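Local coordinates for hemolysin-related protein (Vibrio cholerae serotype O1, PDB 6MLT) that is a secreted, calcium-binding biofilm matrix protein that probably binds carbohydrate and contributes to biofilm adhesion, at residues 521-535 / 565-577. Numbering follows the deposited sequence.
Sequences WEYPVVADLEGNNNA and PWRNATRIWNQYA
Residues 521-528 and 570-576 run antiparallel, joined by a backbone hydrogen bond from Asp528 N to Thr570 O (2.8 Å); past a turn, Ala535 N also donates to Trp566 O. At one end lies an aromatic cluster. Tyr523 OH accepts from Trp573 NE1 (2.9 Å), close to the indole plane, and donates to Tyr576 O (2.7 Å). These two bonds fix the phenol tip. Tyr576 OH in turn donates to Trp521 O (2.7 Å), in the carbonyl plane. Tyr523 CE2 sits over one face of the Tyr576 ring, toward its rim, with the two rings oblique. The edge of Trp521 is turned to the Tyr576 ring in an offset edge-to-face pair, planes at 81°. Val525 CG2 makes a CH-pi contact over the five-membered ring of Trp573.

At the other end Arg571 folds back, its chain bent at chi2 (-71°) and chi3 (-43°), and brings its guanidinium to the 528-531 turn. Arg571 NE meets Asp528 O nearly end-on (2.8 Å), and its NH2 reaches Leu529 O from above the carbonyl plane (3.0 Å). Gly531 CA lies over the centre of one guanidinium face. Arg571 NH1 hydrogen-bonds to Glu51 O. Asp528 OD1 accepts from Gly531 N, three residues on, an Asx motif; OD2 accepts from Asn533 N. A water donates to Trp566 O and accepts from Ala569 N. Asn533 and Asn534 use their amide oxygens on backbone N-H groups: Asn533 OD1 takes Asn568 N (2.9 Å), and Asn534 OD1 takes Trp566 N (2.9 Å).

Segment 565-577 packs along strand 525-527, and its side chains also touch strands 36-38 and 478-481 of the neighbouring sheets. Strand 525-527 edges the four-stranded sheet that strand 13-19 completes from the N-terminus, consistent with the closing blade of a beta-propeller.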
ATOM      1  N   TRP A 521       6.300 -17.199  -9.781  1.00 15.46           N
ATOM      2  CA  TRP A 521       6.152 -16.130  -8.801  1.00 14.47           C
ATOM      3  C   TRP A 521       4.682 -15.842  -8.499  1.00 16.04           C
ATOM      4  O   TRP A 521       4.353 -14.730  -8.067  1.00 16.29           O
ATOM      5  CB  TRP A 521       6.880 -14.861  -9.284  1.00 14.53           C
ATOM      6  CG  TRP A 521       6.653 -14.580 -10.730  1.00 13.97           C
ATOM      7  CD1 TRP A 521       5.671 -13.803 -11.275  1.00 13.87           C
ATOM      8  CD2 TRP A 521       7.416 -15.091 -11.829  1.00 16.33           C
ATOM      9  NE1 TRP A 521       5.780 -13.798 -12.646  1.00 14.68           N
ATOM     10  CE2 TRP A 521       6.835 -14.588 -13.011  1.00 14.72           C
ATOM     11  CE3 TRP A 521       8.529 -15.932 -11.928  1.00 17.22           C
ATOM     12  CZ2 TRP A 521       7.325 -14.898 -14.274  1.00 14.96           C
ATOM     13  CZ3 TRP A 521       9.019 -16.237 -13.190  1.00 18.22           C
ATOM     14  CH2 TRP A 521       8.418 -15.717 -14.343  1.00 15.91           C
ATOM     15  N   GLU A 522       3.797 -16.816  -8.698  1.00 16.99           N
ATOM     16  CA  GLU A 522       2.386 -16.640  -8.395  1.00 18.55           C
ATOM     17  C   GLU A 522       2.176 -16.550  -6.884  1.00 17.55           C
ATOM     18  O   GLU A 522       3.056 -16.896  -6.094  1.00 16.08           O
ATOM     19  CB  GLU A 522       1.570 -17.794  -8.987  1.00 19.01           C
ATOM     20  CG  GLU A 522       1.668 -19.141  -8.239  1.00 18.46           C
ATOM     21  CD  GLU A 522       2.815 -20.063  -8.693  1.00 23.07           C
ATOM     22  OE1 GLU A 522       3.846 -19.583  -9.232  1.00 18.15           O
ATOM     23  OE2 GLU A 522       2.676 -21.292  -8.475  1.00 21.18           O
ATOM     24  N   TYR A 523       0.999 -16.075  -6.484  1.00 17.25           N
ATOM     25  CA  TYR A 523       0.622 -16.079  -5.080  1.00 16.42           C
ATOM     26  C   TYR A 523      -0.879 -16.297  -4.973  1.00 15.91           C
ATOM     27  O   TYR A 523      -1.615 -16.086  -5.944  1.00 17.28           O
ATOM     28  CB  TYR A 523       1.033 -14.777  -4.369  1.00 16.03           C
ATOM     29  CG  TYR A 523       0.622 -13.497  -5.075  1.00 16.07           C
ATOM     30  CD1 TYR A 523      -0.701 -13.087  -5.091  1.00 17.68           C
ATOM     31  CD2 TYR A 523       1.559 -12.696  -5.712  1.00 18.35           C
ATOM     32  CE1 TYR A 523      -1.091 -11.917  -5.744  1.00 16.93           C
ATOM     33  CE2 TYR A 523       1.180 -11.510  -6.362  1.00 18.10           C
ATOM     34  CZ  TYR A 523      -0.151 -11.137  -6.367  1.00 18.16           C
ATOM     35  OH  TYR A 523      -0.550  -9.975  -6.990  1.00 16.57           O
ATOM     36  N   PRO A 524      -1.366 -16.730  -3.814  1.00 18.60           N
ATOM     37  CA  PRO A 524      -2.816 -16.803  -3.609  1.00 19.27           C
ATOM     38  C   PRO A 524      -3.392 -15.414  -3.391  1.00 16.73           C
ATOM     39  O   PRO A 524      -2.699 -14.484  -2.968  1.00 17.74           O
ATOM     40  CB  PRO A 524      -2.966 -17.667  -2.347  1.00 18.64           C
ATOM     41  CG  PRO A 524      -1.580 -18.168  -2.021  1.00 20.44           C
ATOM     42  CD  PRO A 524      -0.627 -17.199  -2.637  1.00 18.65           C
ATOM     43  N   VAL A 525      -4.684 -15.284  -3.681  1.00 16.93           N
ATOM     44  CA  VAL A 525      -5.394 -14.008  -3.596  1.00 16.33           C
ATOM     45  C   VAL A 525      -6.645 -14.187  -2.749  1.00 17.56           C
ATOM     46  O   VAL A 525      -7.397 -15.151  -2.938  1.00 18.10           O
ATOM     47  CB  VAL A 525      -5.768 -13.484  -4.997  1.00 19.39           C
ATOM     48  CG1 VAL A 525      -6.814 -12.359  -4.918  1.00 18.29           C
ATOM     49  CG2 VAL A 525      -4.510 -13.015  -5.728  1.00 19.98           C
ATOM     50  N   VAL A 526      -6.885 -13.247  -1.840  1.00 16.18           N
ATOM     51  CA  VAL A 526      -8.158 -13.153  -1.133  1.00 16.28           C
ATOM     52  C   VAL A 526      -8.941 -11.996  -1.730  1.00 17.09           C
ATOM     53  O   VAL A 526      -8.413 -10.883  -1.877  1.00 17.37           O
ATOM     54  CB  VAL A 526      -7.955 -12.964   0.378  1.00 19.09           C
ATOM     55  CG1 VAL A 526      -9.293 -12.706   1.073  1.00 20.13           C
ATOM     56  CG2 VAL A 526      -7.276 -14.194   0.974  1.00 20.72           C
ATOM     57  N   ALA A 527     -10.199 -12.252  -2.072  1.00 17.04           N
ATOM     58  CA  ALA A 527     -11.079 -11.201  -2.554  1.00 18.56           C
ATOM     59  C   ALA A 527     -12.512 -11.523  -2.168  1.00 20.56           C
ATOM     60  O   ALA A 527     -12.919 -12.691  -2.151  1.00 20.38           O
ATOM     61  CB  ALA A 527     -10.975 -11.030  -4.071  1.00 18.17           C
ATOM     62  N   ASP A 528     -13.269 -10.469  -1.863  1.00 18.49           N
ATOM     63  CA  ASP A 528     -14.689 -10.571  -1.532  1.00 22.89           C
ATOM     64  C   ASP A 528     -15.461 -10.485  -2.841  1.00 21.93           C
ATOM     65  O   ASP A 528     -15.785  -9.400  -3.329  1.00 20.16           O
ATOM     66  CB  ASP A 528     -15.100  -9.474  -0.558  1.00 22.95           C
ATOM     67  CG  ASP A 528     -16.559  -9.575  -0.140  1.00 27.52           C
ATOM     68  OD1 ASP A 528     -17.270 -10.466  -0.656  1.00 27.60           O
ATOM     69  OD2 ASP A 528     -16.994  -8.763   0.708  1.00 27.32           O
ATOM     70  N   LEU A 529     -15.761 -11.652  -3.414  1.00 19.60           N
ATOM     71  CA  LEU A 529     -16.353 -11.687  -4.745  1.00 20.91           C
ATOM     72  C   LEU A 529     -17.780 -11.153  -4.735  1.00 21.92           C
ATOM     73  O   LEU A 529     -18.159 -10.370  -5.614  1.00 19.92           O
ATOM     74  CB  LEU A 529     -16.313 -13.115  -5.294  1.00 20.50           C
ATOM     75  CG  LEU A 529     -14.936 -13.796  -5.294  1.00 21.57           C
ATOM     76  CD1 LEU A 529     -15.037 -15.214  -5.841  1.00 21.17           C
ATOM     77  CD2 LEU A 529     -13.916 -12.994  -6.084  1.00 19.86           C
ATOM     78  N   GLU A 530     -18.586 -11.561  -3.753  1.00 21.71           N
ATOM     79  CA  GLU A 530     -19.994 -11.168  -3.728  1.00 23.56           C
ATOM     80  C   GLU A 530     -20.221  -9.798  -3.109  1.00 23.16           C
ATOM     81  O   GLU A 530     -21.269  -9.188  -3.355  1.00 22.38           O
ATOM     82  CB  GLU A 530     -20.825 -12.198  -2.961  1.00 26.77           C
ATOM     83  CG  GLU A 530     -20.880 -13.577  -3.606  1.00 29.81           C
ATOM     84  CD  GLU A 530     -19.619 -14.398  -3.365  1.00 30.99           C
ATOM     85  OE1 GLU A 530     -18.794 -14.002  -2.513  1.00 29.07           O
ATOM     86  OE2 GLU A 530     -19.457 -15.443  -4.033  1.00 29.75           O
ATOM     87  N   GLY A 531     -19.284  -9.303  -2.308  1.00 21.87           N
ATOM     88  CA  GLY A 531     -19.470  -8.017  -1.674  1.00 28.75           C
ATOM     89  C   GLY A 531     -20.291  -8.048  -0.407  1.00 28.40           C
ATOM     90  O   GLY A 531     -20.748  -6.994   0.046  1.00 27.66           O
ATOM     91  N   ASN A 532     -20.487  -9.225   0.189  1.00 23.79           N
ATOM     92  CA  ASN A 532     -21.248  -9.359   1.425  1.00 23.49           C
ATOM     93  C   ASN A 532     -20.352  -9.629   2.630  1.00 20.98           C
ATOM     94  O   ASN A 532     -20.810 -10.198   3.626  1.00 21.46           O
ATOM     95  CB  ASN A 532     -22.298 -10.455   1.272  1.00 27.94           C
ATOM     96  CG  ASN A 532     -23.451 -10.023   0.388  1.00 31.39           C
ATOM     97  OD1 ASN A 532     -23.992  -8.927   0.548  1.00 30.81           O
ATOM     98  ND2 ASN A 532     -23.825 -10.874  -0.558  1.00 31.02           N
ATOM     99  N   ASN A 533     -19.089  -9.218   2.562  1.00 20.23           N
ATOM    100  CA  ASN A 533     -18.194  -9.208   3.712  1.00 20.97           C
ATOM    101  C   ASN A 533     -17.777 -10.612   4.132  1.00 21.52           C
ATOM    102  O   ASN A 533     -17.453 -10.844   5.298  1.00 21.00           O
ATOM    103  CB  ASN A 533     -18.832  -8.473   4.900  1.00 22.60           C
ATOM    104  CG  ASN A 533     -17.801  -7.826   5.803  1.00 21.49           C
ATOM    105  OD1 ASN A 533     -16.703  -7.491   5.363  1.00 22.11           O
ATOM    106  ND2 ASN A 533     -18.147  -7.643   7.069  1.00 22.04           N
ATOM    107  N   ASN A 534     -17.779 -11.560   3.193  1.00 19.64           N
ATOM    108  CA  ASN A 534     -17.266 -12.908   3.443  1.00 20.02           C
ATOM    109  C   ASN A 534     -16.462 -13.331   2.216  1.00 20.10           C
ATOM    110  O   ASN A 534     -17.032 -13.740   1.196  1.00 21.10           O
ATOM    111  CB  ASN A 534     -18.390 -13.890   3.739  1.00 24.16           C
ATOM    112  CG  ASN A 534     -17.869 -15.234   4.223  1.00 26.57           C
ATOM    113  OD1 ASN A 534     -16.762 -15.329   4.757  1.00 22.82           O
ATOM    114  ND2 ASN A 534     -18.660 -16.278   4.032  1.00 30.41           N
ATOM    115  N   ALA A 535     -15.140 -13.238   2.326  1.00 18.32           N
ATOM    116  CA  ALA A 535     -14.235 -13.309   1.188  1.00 18.16           C
ATOM    117  C   ALA A 535     -13.984 -14.751   0.726  1.00 20.85           C
ATOM    118  O   ALA A 535     -14.361 -15.732   1.373  1.00 20.31           O
ATOM    119  CB  ALA A 535     -12.903 -12.649   1.535  1.00 18.65           C
ATOM    120  N   PRO A 565     -16.744 -15.280   9.326  1.00 22.97           N
ATOM    121  CA  PRO A 565     -16.594 -14.762   7.966  1.00 22.20           C
ATOM    122  C   PRO A 565     -15.243 -14.094   7.781  1.00 21.68           C
ATOM    123  O   PRO A 565     -14.625 -13.607   8.731  1.00 21.99           O
ATOM    124  CB  PRO A 565     -17.736 -13.751   7.841  1.00 21.00           C
ATOM    125  CG  PRO A 565     -18.002 -13.310   9.241  1.00 23.23           C
ATOM    126  CD  PRO A 565     -17.753 -14.536  10.096  1.00 22.66           C
ATOM    127  N   TRP A 566     -14.786 -14.089   6.533  1.00 21.67           N
ATOM    128  CA  TRP A 566     -13.552 -13.407   6.153  1.00 21.27           C
ATOM    129  C   TRP A 566     -13.929 -11.999   5.710  1.00 18.91           C
ATOM    130  O   TRP A 566     -14.301 -11.775   4.555  1.00 18.86           O
ATOM    131  CB  TRP A 566     -12.824 -14.184   5.062  1.00 21.21           C
ATOM    132  CG  TRP A 566     -12.265 -15.498   5.543  1.00 20.09           C
ATOM    133  CD1 TRP A 566     -12.096 -15.897   6.845  1.00 19.59           C
ATOM    134  CD2 TRP A 566     -11.809 -16.586   4.730  1.00 18.39           C
ATOM    135  NE1 TRP A 566     -11.556 -17.163   6.885  1.00 20.98           N
ATOM    136  CE2 TRP A 566     -11.377 -17.610   5.601  1.00 21.44           C
ATOM    137  CE3 TRP A 566     -11.730 -16.800   3.351  1.00 21.21           C
ATOM    138  CZ2 TRP A 566     -10.869 -18.822   5.133  1.00 22.87           C
ATOM    139  CZ3 TRP A 566     -11.223 -18.003   2.891  1.00 21.96           C
ATOM    140  CH2 TRP A 566     -10.800 -18.998   3.780  1.00 22.24           C
ATOM    141  N   ARG A 567     -13.817 -11.051   6.635  1.00 18.53           N
ATOM    142  CA  ARG A 567     -14.335  -9.701   6.477  1.00 19.68           C
ATOM    143  C   ARG A 567     -13.284  -8.748   5.904  1.00 18.90           C
ATOM    144  O   ARG A 567     -12.078  -9.014   5.931  1.00 18.13           O
ATOM    145  CB  ARG A 567     -14.815  -9.161   7.826  1.00 21.48           C
ATOM    146  CG  ARG A 567     -15.885 -10.004   8.494  1.00 24.35           C
ATOM    147  CD  ARG A 567     -16.348  -9.375   9.808  1.00 27.80           C
ATOM    148  NE  ARG A 567     -15.280  -9.379  10.811  1.00 29.53           N
ATOM    149  CZ  ARG A 567     -14.649  -8.307  11.280  1.00 34.92           C
ATOM    150  NH1 ARG A 567     -14.962  -7.074  10.873  1.00 35.27           N
ATOM    151  NH2 ARG A 567     -13.693  -8.464  12.186  1.00 34.34           N
ATOM    152  N   ASN A 568     -13.773  -7.624   5.374  1.00 19.40           N
ATOM    153  CA  ASN A 568     -12.933  -6.479   5.008  1.00 21.85           C
ATOM    154  C   ASN A 568     -11.891  -6.837   3.945  1.00 20.83           C
ATOM    155  O   ASN A 568     -10.747  -6.385   4.000  1.00 20.90           O
ATOM    156  CB  ASN A 568     -12.257  -5.890   6.246  1.00 23.90           C
ATOM    157  CG  ASN A 568     -13.245  -5.272   7.208  1.00 30.83           C
ATOM    158  OD1 ASN A 568     -14.316  -4.816   6.811  1.00 33.03           O
ATOM    159  ND2 ASN A 568     -12.887  -5.249   8.479  1.00 37.01           N
ATOM    160  N   ALA A 569     -12.293  -7.627   2.955  1.00 19.25           N
ATOM    161  CA  ALA A 569     -11.425  -7.971   1.837  1.00 18.71           C
ATOM    162  C   ALA A 569     -11.791  -7.172   0.591  1.00 19.51           C
ATOM    163  O   ALA A 569     -12.964  -6.873   0.336  1.00 17.08           O
ATOM    164  CB  ALA A 569     -11.507  -9.463   1.515  1.00 18.17           C
ATOM    165  N   THR A 570     -10.766  -6.849  -0.200  1.00 18.81           N
ATOM    166  CA  THR A 570     -10.960  -6.097  -1.433  1.00 19.13           C
ATOM    167  C   THR A 570     -11.949  -6.809  -2.354  1.00 16.92           C
ATOM    168  O   THR A 570     -11.990  -8.040  -2.431  1.00 19.12           O
ATOM    169  CB  THR A 570      -9.625  -5.914  -2.163  1.00 16.50           C
ATOM    170  OG1 THR A 570      -9.823  -5.125  -3.344  1.00 17.89           O
ATOM    171  CG2 THR A 570      -9.033  -7.256  -2.565  1.00 16.40           C
ATOM    172  N   ARG A 571     -12.736  -6.012  -3.073  1.00 16.77           N
ATOM    173  CA  ARG A 571     -13.617  -6.523  -4.115  1.00 21.02           C
ATOM    174  C   ARG A 571     -12.899  -6.763  -5.437  1.00 20.98           C
ATOM    175  O   ARG A 571     -13.515  -7.285  -6.372  1.00 21.59           O
ATOM    176  CB  ARG A 571     -14.760  -5.542  -4.382  1.00 23.73           C
ATOM    177  CG  ARG A 571     -15.639  -5.198  -3.192  1.00 28.26           C
ATOM    178  CD  ARG A 571     -16.528  -6.344  -2.770  1.00 26.21           C
ATOM    179  NE  ARG A 571     -17.178  -7.062  -3.869  1.00 23.18           N
ATOM    180  CZ  ARG A 571     -18.292  -6.679  -4.484  1.00 24.14           C
ATOM    181  NH1 ARG A 571     -18.904  -5.548  -4.153  1.00 28.36           N
ATOM    182  NH2 ARG A 571     -18.800  -7.435  -5.442  1.00 23.33           N
ATOM    183  N   ILE A 572     -11.633  -6.377  -5.549  1.00 20.07           N
ATOM    184  CA  ILE A 572     -10.951  -6.356  -6.837  1.00 19.55           C
ATOM    185  C   ILE A 572      -9.464  -6.567  -6.600  1.00 18.49           C
ATOM    186  O   ILE A 572      -8.887  -6.028  -5.650  1.00 19.41           O
ATOM    187  CB  ILE A 572     -11.233  -5.030  -7.581  1.00 23.61           C
ATOM    188  CG1 ILE A 572     -10.545  -5.011  -8.945  1.00 26.33           C
ATOM    189  CG2 ILE A 572     -10.795  -3.828  -6.743  1.00 24.40           C
ATOM    190  CD1 ILE A 572     -11.121  -3.958  -9.880  1.00 29.12           C
ATOM    191  N   TRP A 573      -8.846  -7.368  -7.466  1.00 17.40           N
ATOM    192  CA  TRP A 573      -7.399  -7.582  -7.451  1.00 16.49           C
ATOM    193  C   TRP A 573      -6.983  -7.609  -8.918  1.00 15.09           C
ATOM    194  O   TRP A 573      -6.927  -8.669  -9.548  1.00 16.99           O
ATOM    195  CB  TRP A 573      -7.031  -8.865  -6.722  1.00 14.41           C
ATOM    196  CG  TRP A 573      -5.566  -8.993  -6.447  1.00 16.22           C
ATOM    197  CD1 TRP A 573      -4.575  -9.157  -7.367  1.00 15.98           C
ATOM    198  CD2 TRP A 573      -4.930  -8.983  -5.164  1.00 16.75           C
ATOM    199  NE1 TRP A 573      -3.352  -9.250  -6.737  1.00 16.91           N
ATOM    200  CE2 TRP A 573      -3.545  -9.141  -5.383  1.00 16.76           C
ATOM    201  CE3 TRP A 573      -5.399  -8.852  -3.851  1.00 18.02           C
ATOM    202  CZ2 TRP A 573      -2.621  -9.179  -4.338  1.00 17.61           C
ATOM    203  CZ3 TRP A 573      -4.479  -8.889  -2.811  1.00 21.26           C
ATOM    204  CH2 TRP A 573      -3.103  -9.050  -3.064  1.00 18.75           C
ATOM    205  N   ASN A 574      -6.708  -6.431  -9.464  1.00 16.45           N
ATOM    206  CA  ASN A 574      -6.755  -6.257 -10.906  1.00 17.50           C
ATOM    207  C   ASN A 574      -5.397  -6.388 -11.582  1.00 17.29           C
ATOM    208  O   ASN A 574      -5.343  -6.404 -12.817  1.00 16.19           O
ATOM    209  CB  ASN A 574      -7.353  -4.891 -11.237  1.00 17.62           C
ATOM    210  CG  ASN A 574      -6.426  -3.766 -10.875  1.00 18.74           C
ATOM    211  OD1 ASN A 574      -6.069  -3.598  -9.707  1.00 17.96           O
ATOM    212  ND2 ASN A 574      -6.004  -3.008 -11.869  1.00 17.76           N
ATOM    213  N   GLN A 575      -4.313  -6.489 -10.818  1.00 15.34           N
ATOM    214  CA  GLN A 575      -2.981  -6.604 -11.392  1.00 16.51           C
ATOM    215  C   GLN A 575      -2.068  -7.239 -10.356  1.00 16.06           C
ATOM    216  O   GLN A 575      -2.394  -7.318  -9.172  1.00 16.17           O
ATOM    217  CB  GLN A 575      -2.447  -5.238 -11.852  1.00 14.79           C
ATOM    218  CG  GLN A 575      -2.252  -4.222 -10.742  1.00 14.90           C
ATOM    219  CD  GLN A 575      -1.818  -2.857 -11.244  1.00 17.95           C
ATOM    220  OE1 GLN A 575      -2.126  -2.464 -12.375  1.00 18.77           O
ATOM    221  NE2 GLN A 575      -1.122  -2.117 -10.397  1.00 20.44           N
ATOM    222  N   TYR A 576      -0.910  -7.693 -10.824  1.00 14.60           N
ATOM    223  CA  TYR A 576       0.034  -8.373  -9.942  1.00 13.76           C
ATOM    224  C   TYR A 576       0.595  -7.425  -8.889  1.00 16.88           C
ATOM    225  O   TYR A 576       0.839  -7.829  -7.745  1.00 15.94           O
ATOM    226  CB  TYR A 576       1.155  -8.976 -10.785  1.00 13.76           C
ATOM    227  CG  TYR A 576       2.127  -9.824 -10.021  1.00 14.12           C
ATOM    228  CD1 TYR A 576       3.252  -9.257  -9.445  1.00 17.33           C
ATOM    229  CD2 TYR A 576       1.937 -11.194  -9.893  1.00 14.80           C
ATOM    230  CE1 TYR A 576       4.158 -10.024  -8.749  1.00 17.53           C
ATOM    231  CE2 TYR A 576       2.847 -11.979  -9.192  1.00 17.22           C
ATOM    232  CZ  TYR A 576       3.950 -11.381  -8.629  1.00 16.78           C
ATOM    233  OH  TYR A 576       4.859 -12.131  -7.931  1.00 15.41           O
ATOM    234  N   ALA A 577       0.818  -6.165  -9.263  1.00 16.59           N
ATOM    235  CA  ALA A 577       1.320  -5.140  -8.344  1.00 19.75           C
ATOM    236  C   ALA A 577       0.157  -4.388  -7.695  1.00 19.16           C
ATOM    237  O   ALA A 577       0.030  -3.166  -7.775  1.00 20.31           O
ATOM    238  CB  ALA A 577       2.251  -4.184  -9.083  1.00 18.58           C
TER
HETATM  239  O   HOH W   1     -14.659  -9.464   2.999  1.00 19.63           O
HETATM  240  O   HOH W   2     -15.316  -6.447   1.059  1.00 24.10           O
HETATM  241  O   HOH W   3     -16.807  -6.061   9.107  1.00 24.37           O